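Local coordinates for putative uncharacterized protein (Streptococcus mutans, PDB 3L7T) that binds zinc through a vicinal-oxygen-chelate (glyoxalase-type) domain and may act as a lactoylglutathione lyase, at residues I32-R37 with Y43-K48. Sequence-based numbering, arbitrary orientation.
Sequences IRENHR and YKLDLK
Arg33 and Asp46 join the two strands by a salt bridge, Arg33 NH1 lying 2.9 Å from Asp46 OD2; the oxygen lies in the guanidinium plane but is approached from above the carboxylate, the two planes being 70° apart. The same carboxylate also serves Lys44, two residues away on its own strand: Lys44 NZ stands 2.6 Å from Asp46 OD1, on its syn side, and is bound only weakly to Asp46 OD2. Both cations have a second acid, Glu53 for Arg33 and the zinc ligand Glu55 for Lys44, so Lys44 is a second-shell residue of the zinc site; its side chain and the metal are about 6 Å apart at their nearest atoms. A water joins the network, accepting from Asn35 ND2 and donating to Lys44 O and Asp46 OD2.

The backbones form an antiparallel hairpin at the outer side of one βαβββ module of the glyoxalase fold, 30-37 being its edge strand in this chain. Asn35 and Lys44 exchange backbone hydrogen bonds. A classic beta bulge sets Ile32 and Arg33 both opposite Asp46, whose O accepts 2.7 Å from Ile32 N and only weakly from Arg33 N.

On the opposite face, His36 and Tyr43 make an offset stack, centroids 3.9 Å apart and planes at 9°. His36 CG stands anti to the backbone N of its own residue (chi1 177°), which lays the imidazole over the Tyr43 ring; that ring also stacks with Tyr16.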
ATOM      1  N   ILE A  32     -15.299  -9.882   0.716  1.00 26.00           N
ATOM      2  CA  ILE A  32     -15.135 -11.096  -0.057  1.00 25.99           C
ATOM      3  C   ILE A  32     -15.071 -12.316   0.846  1.00 26.54           C
ATOM      4  O   ILE A  32     -15.777 -13.294   0.599  1.00 26.50           O
ATOM      5  CB  ILE A  32     -13.889 -11.051  -0.954  1.00 26.53           C
ATOM      6  CG1 ILE A  32     -13.932  -9.836  -1.900  1.00 27.08           C
ATOM      7  CG2 ILE A  32     -13.745 -12.356  -1.743  1.00 28.10           C
ATOM      8  CD1 ILE A  32     -12.573  -9.469  -2.500  1.00 26.79           C
ATOM      9  N   ARG A  33     -14.160 -12.288   1.822  1.00 24.09           N
ATOM     10  CA  ARG A  33     -13.951 -13.380   2.772  1.00 26.40           C
ATOM     11  C   ARG A  33     -13.583 -12.768   4.099  1.00 25.18           C
ATOM     12  O   ARG A  33     -12.992 -11.679   4.160  1.00 22.65           O
ATOM     13  CB  ARG A  33     -12.758 -14.275   2.370  1.00 24.61           C
ATOM     14  CG  ARG A  33     -12.718 -14.683   0.919  1.00 33.98           C
ATOM     15  CD  ARG A  33     -11.389 -15.390   0.563  1.00 24.80           C
ATOM     16  NE  ARG A  33     -11.195 -15.301  -0.868  1.00 28.05           N
ATOM     17  CZ  ARG A  33     -10.502 -14.344  -1.456  1.00 27.29           C
ATOM     18  NH1 ARG A  33      -9.866 -13.426  -0.711  1.00 28.80           N
ATOM     19  NH2 ARG A  33     -10.490 -14.271  -2.779  1.00 29.98           N
ATOM     20  N   GLU A  34     -13.727 -13.569   5.135  1.00 24.48           N
ATOM     21  CA  GLU A  34     -13.202 -13.236   6.447  1.00 25.25           C
ATOM     22  C   GLU A  34     -12.816 -14.507   7.166  1.00 26.65           C
ATOM     23  O   GLU A  34     -13.627 -15.450   7.253  1.00 24.26           O
ATOM     24  CB  GLU A  34     -14.243 -12.484   7.260  1.00 26.28           C
ATOM     25  CG  GLU A  34     -13.756 -12.094   8.653  1.00 27.56           C
ATOM     26  CD  GLU A  34     -14.853 -11.432   9.489  1.00 34.64           C
ATOM     27  OE1 GLU A  34     -16.030 -11.806   9.321  1.00 39.03           O
ATOM     28  OE2 GLU A  34     -14.538 -10.584  10.351  1.00 30.39           O
ATOM     29  N   ASN A  35     -11.560 -14.578   7.589  1.00 25.19           N
ATOM     30  CA  ASN A  35     -11.028 -15.787   8.200  1.00 26.01           C
ATOM     31  C   ASN A  35     -10.218 -15.512   9.440  1.00 25.37           C
ATOM     32  O   ASN A  35      -9.463 -14.544   9.509  1.00 26.36           O
ATOM     33  CB  ASN A  35     -10.183 -16.565   7.188  1.00 25.25           C
ATOM     34  CG  ASN A  35     -11.024 -17.196   6.124  1.00 27.63           C
ATOM     35  OD1 ASN A  35     -11.771 -18.148   6.389  1.00 25.29           O
ATOM     36  ND2 ASN A  35     -10.928 -16.673   4.914  1.00 24.77           N
ATOM     37  N   HIS A  36     -10.324 -16.373  10.422  1.00 24.42           N
ATOM     38  CA  HIS A  36      -9.589 -16.219  11.660  1.00 26.32           C
ATOM     39  C   HIS A  36      -8.651 -17.429  11.862  1.00 28.88           C
ATOM     40  O   HIS A  36      -9.085 -18.549  11.859  1.00 28.69           O
ATOM     41  CB  HIS A  36     -10.598 -16.059  12.767  1.00 25.77           C
ATOM     42  CG  HIS A  36     -10.020 -15.958  14.122  1.00 28.39           C
ATOM     43  ND1 HIS A  36     -10.664 -16.449  15.223  1.00 30.32           N
ATOM     44  CD2 HIS A  36      -8.882 -15.405  14.570  1.00 29.70           C
ATOM     45  CE1 HIS A  36      -9.939 -16.227  16.291  1.00 31.65           C
ATOM     46  NE2 HIS A  36      -8.852 -15.588  15.922  1.00 35.72           N
ATOM     47  N   ARG A  37      -7.367 -17.173  11.981  1.00 29.74           N
ATOM     48  CA  ARG A  37      -6.396 -18.208  12.244  1.00 31.40           C
ATOM     49  C   ARG A  37      -5.500 -17.735  13.361  1.00 32.35           C
ATOM     50  O   ARG A  37      -4.510 -17.121  13.127  1.00 33.66           O
ATOM     51  CB  ARG A  37      -5.578 -18.528  11.014  1.00 33.31           C
ATOM     52  CG  ARG A  37      -6.357 -19.121   9.872  1.00 43.43           C
ATOM     53  CD  ARG A  37      -6.777 -20.527  10.168  1.00 61.92           C
ATOM     54  NE  ARG A  37      -7.429 -21.183   9.048  1.00 74.21           N
ATOM     55  CZ  ARG A  37      -8.717 -21.102   8.774  1.00 81.27           C
ATOM     56  NH1 ARG A  37      -9.510 -20.343   9.503  1.00 84.86           N
ATOM     57  NH2 ARG A  37      -9.211 -21.752   7.746  1.00 85.37           N
ATOM     58  N   TYR A  43      -7.173 -12.171  12.427  1.00 24.88           N
ATOM     59  CA  TYR A  43      -8.291 -11.980  11.492  1.00 22.75           C
ATOM     60  C   TYR A  43      -7.762 -11.407  10.211  1.00 23.24           C
ATOM     61  O   TYR A  43      -6.942 -10.465  10.225  1.00 24.14           O
ATOM     62  CB  TYR A  43      -9.375 -11.038  12.063  1.00 21.16           C
ATOM     63  CG  TYR A  43     -10.058 -11.649  13.273  1.00 22.81           C
ATOM     64  CD1 TYR A  43     -11.176 -12.463  13.112  1.00 23.72           C
ATOM     65  CD2 TYR A  43      -9.590 -11.413  14.550  1.00 25.31           C
ATOM     66  CE1 TYR A  43     -11.824 -13.022  14.187  1.00 23.48           C
ATOM     67  CE2 TYR A  43     -10.216 -12.005  15.654  1.00 26.60           C
ATOM     68  CZ  TYR A  43     -11.308 -12.826  15.450  1.00 28.50           C
ATOM     69  OH  TYR A  43     -11.952 -13.401  16.527  1.00 33.48           O
ATOM     70  N   LYS A  44      -8.163 -12.034   9.109  1.00 22.71           N
ATOM     71  CA  LYS A  44      -7.814 -11.550   7.792  1.00 20.32           C
ATOM     72  C   LYS A  44      -9.102 -11.284   7.036  1.00 21.64           C
ATOM     73  O   LYS A  44      -9.951 -12.168   6.906  1.00 22.98           O
ATOM     74  CB  LYS A  44      -6.973 -12.601   7.050  1.00 21.58           C
ATOM     75  CG  LYS A  44      -6.557 -12.167   5.620  1.00 23.74           C
ATOM     76  CD  LYS A  44      -5.765 -13.263   4.875  1.00 24.37           C
ATOM     77  CE  LYS A  44      -5.301 -12.761   3.511  1.00 29.58           C
ATOM     78  NZ  LYS A  44      -6.336 -12.937   2.427  1.00 27.62           N
ATOM     79  N   LEU A  45      -9.326 -10.014   6.740  1.00 21.23           N
ATOM     80  CA  LEU A  45     -10.562  -9.545   6.161  1.00 20.93           C
ATOM     81  C   LEU A  45     -10.232  -9.108   4.732  1.00 21.46           C
ATOM     82  O   LEU A  45      -9.459  -8.159   4.534  1.00 20.98           O
ATOM     83  CB  LEU A  45     -11.069  -8.347   6.957  1.00 19.34           C
ATOM     84  CG  LEU A  45     -12.269  -7.609   6.348  1.00 20.29           C
ATOM     85  CD1 LEU A  45     -13.543  -8.461   6.171  1.00 22.16           C
ATOM     86  CD2 LEU A  45     -12.562  -6.378   7.165  1.00 21.91           C
ATOM     87  N   ASP A  46     -10.845  -9.770   3.751  1.00 21.10           N
ATOM     88  CA  ASP A  46     -10.553  -9.478   2.341  1.00 21.54           C
ATOM     89  C   ASP A  46     -11.689  -8.687   1.712  1.00 20.64           C
ATOM     90  O   ASP A  46     -12.845  -9.143   1.690  1.00 23.19           O
ATOM     91  CB  ASP A  46     -10.357 -10.784   1.573  1.00 20.67           C
ATOM     92  CG  ASP A  46      -9.195 -11.626   2.124  1.00 27.10           C
ATOM     93  OD1 ASP A  46      -8.184 -11.051   2.608  1.00 26.74           O
ATOM     94  OD2 ASP A  46      -9.280 -12.875   2.041  1.00 27.58           O
ATOM     95  N   LEU A  47     -11.359  -7.489   1.223  1.00 19.75           N
ATOM     96  CA  LEU A  47     -12.371  -6.550   0.707  1.00 20.14           C
ATOM     97  C   LEU A  47     -12.222  -6.324  -0.788  1.00 22.10           C
ATOM     98  O   LEU A  47     -11.114  -6.267  -1.307  1.00 20.73           O
ATOM     99  CB  LEU A  47     -12.205  -5.199   1.410  1.00 20.31           C
ATOM    100  CG  LEU A  47     -12.326  -5.267   2.936  1.00 19.50           C
ATOM    101  CD1 LEU A  47     -12.410  -3.858   3.529  1.00 23.84           C
ATOM    102  CD2 LEU A  47     -13.588  -6.068   3.392  1.00 26.00           C
ATOM    103  N   LYS A  48     -13.336  -6.120  -1.483  1.00 21.02           N
ATOM    104  CA  LYS A  48     -13.243  -5.853  -2.898  1.00 22.62           C
ATOM    105  C   LYS A  48     -13.118  -4.373  -3.209  1.00 22.53           C
ATOM    106  O   LYS A  48     -13.958  -3.566  -2.774  1.00 24.44           O
ATOM    107  CB  LYS A  48     -14.466  -6.417  -3.617  1.00 23.22           C
ATOM    108  CG  LYS A  48     -14.384  -6.245  -5.117  1.00 27.10           C
ATOM    109  CD  LYS A  48     -15.398  -7.154  -5.846  1.00 32.94           C
ATOM    110  CE  LYS A  48     -15.073  -7.210  -7.341  1.00 35.28           C
ATOM    111  NZ  LYS A  48     -15.401  -5.873  -7.934  1.00 39.46           N
TER
HETATM  112  O   HOH W   1      -9.444 -14.005   4.660  1.00 23.76           O